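Local coordinates for rhamnosidase B (Bacillus sp., PDB 2OKX), which probably hydrolyses terminal alpha-L-rhamnosyl residues of rhamnosides, as a family 78 glycoside hydrolase acting with inversion of configuration, at residues H236-Y242 with D344-I349. Residues are numbered along the deposited sequence; the frame is centred on the assembly and turned at random.
Sequences HANPVSY and DQSEYI
Glu347 extends its side chain (chi1 and chi2 both t) toward the loop that leads into the partner strand and lays OE2 over one face of the His236 ring, 3.3 Å from NE2 at an angle too poor for a hydrogen bond. The setting is an antiparallel beta ladder in the D2 region of this family 78 rhamnosidase, where the short strand 345-347 pairs with the beginning of strand 240-252. It illustrates how sequence-distant strands meet in a beta sheet: the axes of segments 240-242 and 345-347 approach to 4.5 Å, their N-to-C directions 176° apart, almost exactly antiparallel. Ser241 and Ser346 form the hydrogen-bonded pair, with Ser241 N to Ser346 O at 2.8 Å and Ser346 N to Ser241 O at 3.1 Å. Non-hydrogen-bonded pairs flank it, Val240 with Glu347 and Tyr242 with Gln345, their CA atoms 4.3 and 4.4 Å apart. One face thus carries the two serines, Ser241 CB lying 3.7 Å from Ser346 OG; the other carries Val240, Tyr242, Gln345 and Glu347. Tyr242 (chi1 p) turns away to pack on helix 225-229, its OH hydrogen-bonded to Asp309 OD2. Beyond the strands the pairing continues as Tyr348 N donates to Pro239 O at 2.8 Å, nearly linearly. Asn238 (chi1 m) links this end of the ladder to the loop at Trp622, its OD1 accepting from Ser623 N, while its ND2 donates to Glu347 OE2 at 2.8 Å.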
ATOM      1  N   HIS A 236      -6.753 -15.838   6.755  1.00 23.52           N
ATOM      2  CA  HIS A 236      -5.435 -15.628   6.163  1.00 23.49           C
ATOM      3  C   HIS A 236      -5.552 -14.706   4.959  1.00 23.58           C
ATOM      4  O   HIS A 236      -6.655 -14.369   4.537  1.00 24.48           O
ATOM      5  CB  HIS A 236      -4.810 -16.958   5.727  1.00 22.64           C
ATOM      6  CG  HIS A 236      -5.521 -17.608   4.584  1.00 22.57           C
ATOM      7  ND1 HIS A 236      -6.455 -18.607   4.756  1.00 23.61           N
ATOM      8  CD2 HIS A 236      -5.460 -17.375   3.252  1.00 19.82           C
ATOM      9  CE1 HIS A 236      -6.939 -18.961   3.579  1.00 21.60           C
ATOM     10  NE2 HIS A 236      -6.353 -18.228   2.649  1.00 24.85           N
ATOM     11  N   ALA A 237      -4.411 -14.304   4.405  1.00 23.47           N
ATOM     12  CA  ALA A 237      -4.408 -13.413   3.254  1.00 23.69           C
ATOM     13  C   ALA A 237      -3.696 -14.035   2.064  1.00 25.25           C
ATOM     14  O   ALA A 237      -3.109 -13.329   1.243  1.00 24.77           O
ATOM     15  CB  ALA A 237      -3.755 -12.082   3.620  1.00 23.96           C
ATOM     16  N   ASN A 238      -3.726 -15.362   1.983  1.00 23.76           N
ATOM     17  CA  ASN A 238      -3.111 -16.059   0.864  1.00 23.30           C
ATOM     18  C   ASN A 238      -4.153 -16.141  -0.236  1.00 22.72           C
ATOM     19  O   ASN A 238      -5.352 -16.107   0.030  1.00 24.15           O
ATOM     20  CB  ASN A 238      -2.706 -17.485   1.247  1.00 22.97           C
ATOM     21  CG  ASN A 238      -1.650 -17.525   2.323  1.00 24.59           C
ATOM     22  OD1 ASN A 238      -0.619 -16.855   2.224  1.00 24.56           O
ATOM     23  ND2 ASN A 238      -1.889 -18.327   3.355  1.00 24.83           N
ATOM     24  N   PRO A 239      -3.708 -16.225  -1.492  1.00 21.74           N
ATOM     25  CA  PRO A 239      -4.669 -16.318  -2.588  1.00 22.03           C
ATOM     26  C   PRO A 239      -5.410 -17.651  -2.498  1.00 22.92           C
ATOM     27  O   PRO A 239      -4.830 -18.657  -2.094  1.00 23.11           O
ATOM     28  CB  PRO A 239      -3.783 -16.274  -3.831  1.00 21.77           C
ATOM     29  CG  PRO A 239      -2.594 -15.491  -3.387  1.00 19.56           C
ATOM     30  CD  PRO A 239      -2.341 -16.020  -1.999  1.00 22.51           C
ATOM     31  N   VAL A 240      -6.689 -17.653  -2.844  1.00 22.69           N
ATOM     32  CA  VAL A 240      -7.454 -18.896  -2.860  1.00 23.41           C
ATOM     33  C   VAL A 240      -8.125 -18.939  -4.218  1.00 23.62           C
ATOM     34  O   VAL A 240      -8.281 -17.908  -4.873  1.00 25.50           O
ATOM     35  CB  VAL A 240      -8.559 -18.957  -1.767  1.00 22.70           C
ATOM     36  CG1 VAL A 240      -7.949 -18.792  -0.393  1.00 24.50           C
ATOM     37  CG2 VAL A 240      -9.622 -17.901  -2.025  1.00 22.63           C
ATOM     38  N   SER A 241      -8.496 -20.131  -4.660  1.00 23.35           N
ATOM     39  CA  SER A 241      -9.190 -20.265  -5.929  1.00 22.66           C
ATOM     40  C   SER A 241     -10.481 -21.008  -5.639  1.00 23.32           C
ATOM     41  O   SER A 241     -10.527 -21.863  -4.753  1.00 24.46           O
ATOM     42  CB  SER A 241      -8.348 -21.048  -6.934  1.00 24.60           C
ATOM     43  OG  SER A 241      -7.194 -20.316  -7.312  1.00 26.22           O
ATOM     44  N   TYR A 242     -11.539 -20.651  -6.350  1.00 23.01           N
ATOM     45  CA  TYR A 242     -12.817 -21.315  -6.169  1.00 24.20           C
ATOM     46  C   TYR A 242     -13.480 -21.531  -7.508  1.00 23.56           C
ATOM     47  O   TYR A 242     -13.213 -20.819  -8.476  1.00 23.14           O
ATOM     48  CB  TYR A 242     -13.747 -20.516  -5.239  1.00 23.95           C
ATOM     49  CG  TYR A 242     -13.804 -19.027  -5.500  1.00 24.30           C
ATOM     50  CD1 TYR A 242     -13.126 -18.129  -4.671  1.00 25.67           C
ATOM     51  CD2 TYR A 242     -14.527 -18.512  -6.578  1.00 24.62           C
ATOM     52  CE1 TYR A 242     -13.166 -16.752  -4.909  1.00 22.73           C
ATOM     53  CE2 TYR A 242     -14.571 -17.140  -6.824  1.00 24.53           C
ATOM     54  CZ  TYR A 242     -13.886 -16.268  -5.985  1.00 23.90           C
ATOM     55  OH  TYR A 242     -13.919 -14.911  -6.235  1.00 25.09           O
ATOM     56  N   ASP A 344     -14.910 -26.859  -6.255  1.00 29.12           N
ATOM     57  CA  ASP A 344     -13.533 -27.184  -5.911  1.00 27.73           C
ATOM     58  C   ASP A 344     -12.851 -25.886  -5.491  1.00 28.00           C
ATOM     59  O   ASP A 344     -13.308 -24.798  -5.840  1.00 27.09           O
ATOM     60  CB  ASP A 344     -12.808 -27.815  -7.106  1.00 28.04           C
ATOM     61  CG  ASP A 344     -11.490 -28.457  -6.713  1.00 28.21           C
ATOM     62  OD1 ASP A 344     -11.255 -28.630  -5.500  1.00 27.45           O
ATOM     63  OD2 ASP A 344     -10.693 -28.799  -7.611  1.00 30.05           O
ATOM     64  N   GLN A 345     -11.768 -26.000  -4.734  1.00 29.10           N
ATOM     65  CA  GLN A 345     -11.053 -24.821  -4.261  1.00 30.49           C
ATOM     66  C   GLN A 345      -9.620 -25.161  -3.901  1.00 31.84           C
ATOM     67  O   GLN A 345      -9.210 -26.320  -3.957  1.00 32.32           O
ATOM     68  CB  GLN A 345     -11.751 -24.260  -3.026  1.00 31.01           C
ATOM     69  CG  GLN A 345     -11.994 -25.318  -1.967  1.00 34.34           C
ATOM     70  CD  GLN A 345     -12.639 -24.767  -0.722  1.00 35.68           C
ATOM     71  OE1 GLN A 345     -11.967 -24.222   0.151  1.00 39.00           O
ATOM     72  NE2 GLN A 345     -13.955 -24.896  -0.635  1.00 37.59           N
ATOM     73  N   SER A 346      -8.862 -24.140  -3.522  1.00 30.41           N
ATOM     74  CA  SER A 346      -7.477 -24.333  -3.133  1.00 30.83           C
ATOM     75  C   SER A 346      -6.895 -23.041  -2.577  1.00 30.06           C
ATOM     76  O   SER A 346      -7.408 -21.953  -2.838  1.00 27.40           O
ATOM     77  CB  SER A 346      -6.645 -24.813  -4.326  1.00 30.27           C
ATOM     78  OG  SER A 346      -6.619 -23.854  -5.365  1.00 31.87           O
ATOM     79  N   GLU A 347      -5.835 -23.184  -1.789  1.00 29.94           N
ATOM     80  CA  GLU A 347      -5.145 -22.051  -1.188  1.00 30.09           C
ATOM     81  C   GLU A 347      -3.729 -22.092  -1.728  1.00 30.94           C
ATOM     82  O   GLU A 347      -3.088 -23.143  -1.718  1.00 28.88           O
ATOM     83  CB  GLU A 347      -5.133 -22.181   0.335  1.00 30.93           C
ATOM     84  CG  GLU A 347      -4.288 -21.132   1.040  1.00 32.30           C
ATOM     85  CD  GLU A 347      -4.342 -21.266   2.548  1.00 34.22           C
ATOM     86  OE1 GLU A 347      -4.806 -22.321   3.025  1.00 35.93           O
ATOM     87  OE2 GLU A 347      -3.915 -20.326   3.256  1.00 33.52           O
ATOM     88  N   TYR A 348      -3.239 -20.950  -2.192  1.00 30.18           N
ATOM     89  CA  TYR A 348      -1.907 -20.887  -2.768  1.00 31.65           C
ATOM     90  C   TYR A 348      -0.834 -20.262  -1.885  1.00 31.06           C
ATOM     91  O   TYR A 348      -0.927 -19.099  -1.500  1.00 31.24           O
ATOM     92  CB  TYR A 348      -1.967 -20.135  -4.101  1.00 32.04           C
ATOM     93  CG  TYR A 348      -0.646 -20.053  -4.829  1.00 34.32           C
ATOM     94  CD1 TYR A 348       0.036 -21.210  -5.212  1.00 34.93           C
ATOM     95  CD2 TYR A 348      -0.082 -18.818  -5.154  1.00 35.52           C
ATOM     96  CE1 TYR A 348       1.244 -21.139  -5.902  1.00 34.67           C
ATOM     97  CE2 TYR A 348       1.125 -18.735  -5.844  1.00 35.81           C
ATOM     98  CZ  TYR A 348       1.781 -19.900  -6.215  1.00 36.25           C
ATOM     99  OH  TYR A 348       2.970 -19.826  -6.899  1.00 37.97           O
ATOM    100  N   ILE A 349       0.180 -21.059  -1.562  1.00 31.12           N
ATOM    101  CA  ILE A 349       1.320 -20.609  -0.767  1.00 31.52           C
ATOM    102  C   ILE A 349       2.462 -20.728  -1.772  1.00 31.63           C
ATOM    103  O   ILE A 349       2.942 -21.833  -2.043  1.00 31.68           O
ATOM    104  CB  ILE A 349       1.593 -21.548   0.426  1.00 32.82           C
ATOM    105  CG1 ILE A 349       0.321 -21.727   1.261  1.00 33.87           C
ATOM    106  CG2 ILE A 349       2.718 -20.986   1.283  1.00 31.20           C
ATOM    107  CD1 ILE A 349      -0.228 -20.446   1.845  1.00 32.09           C
TER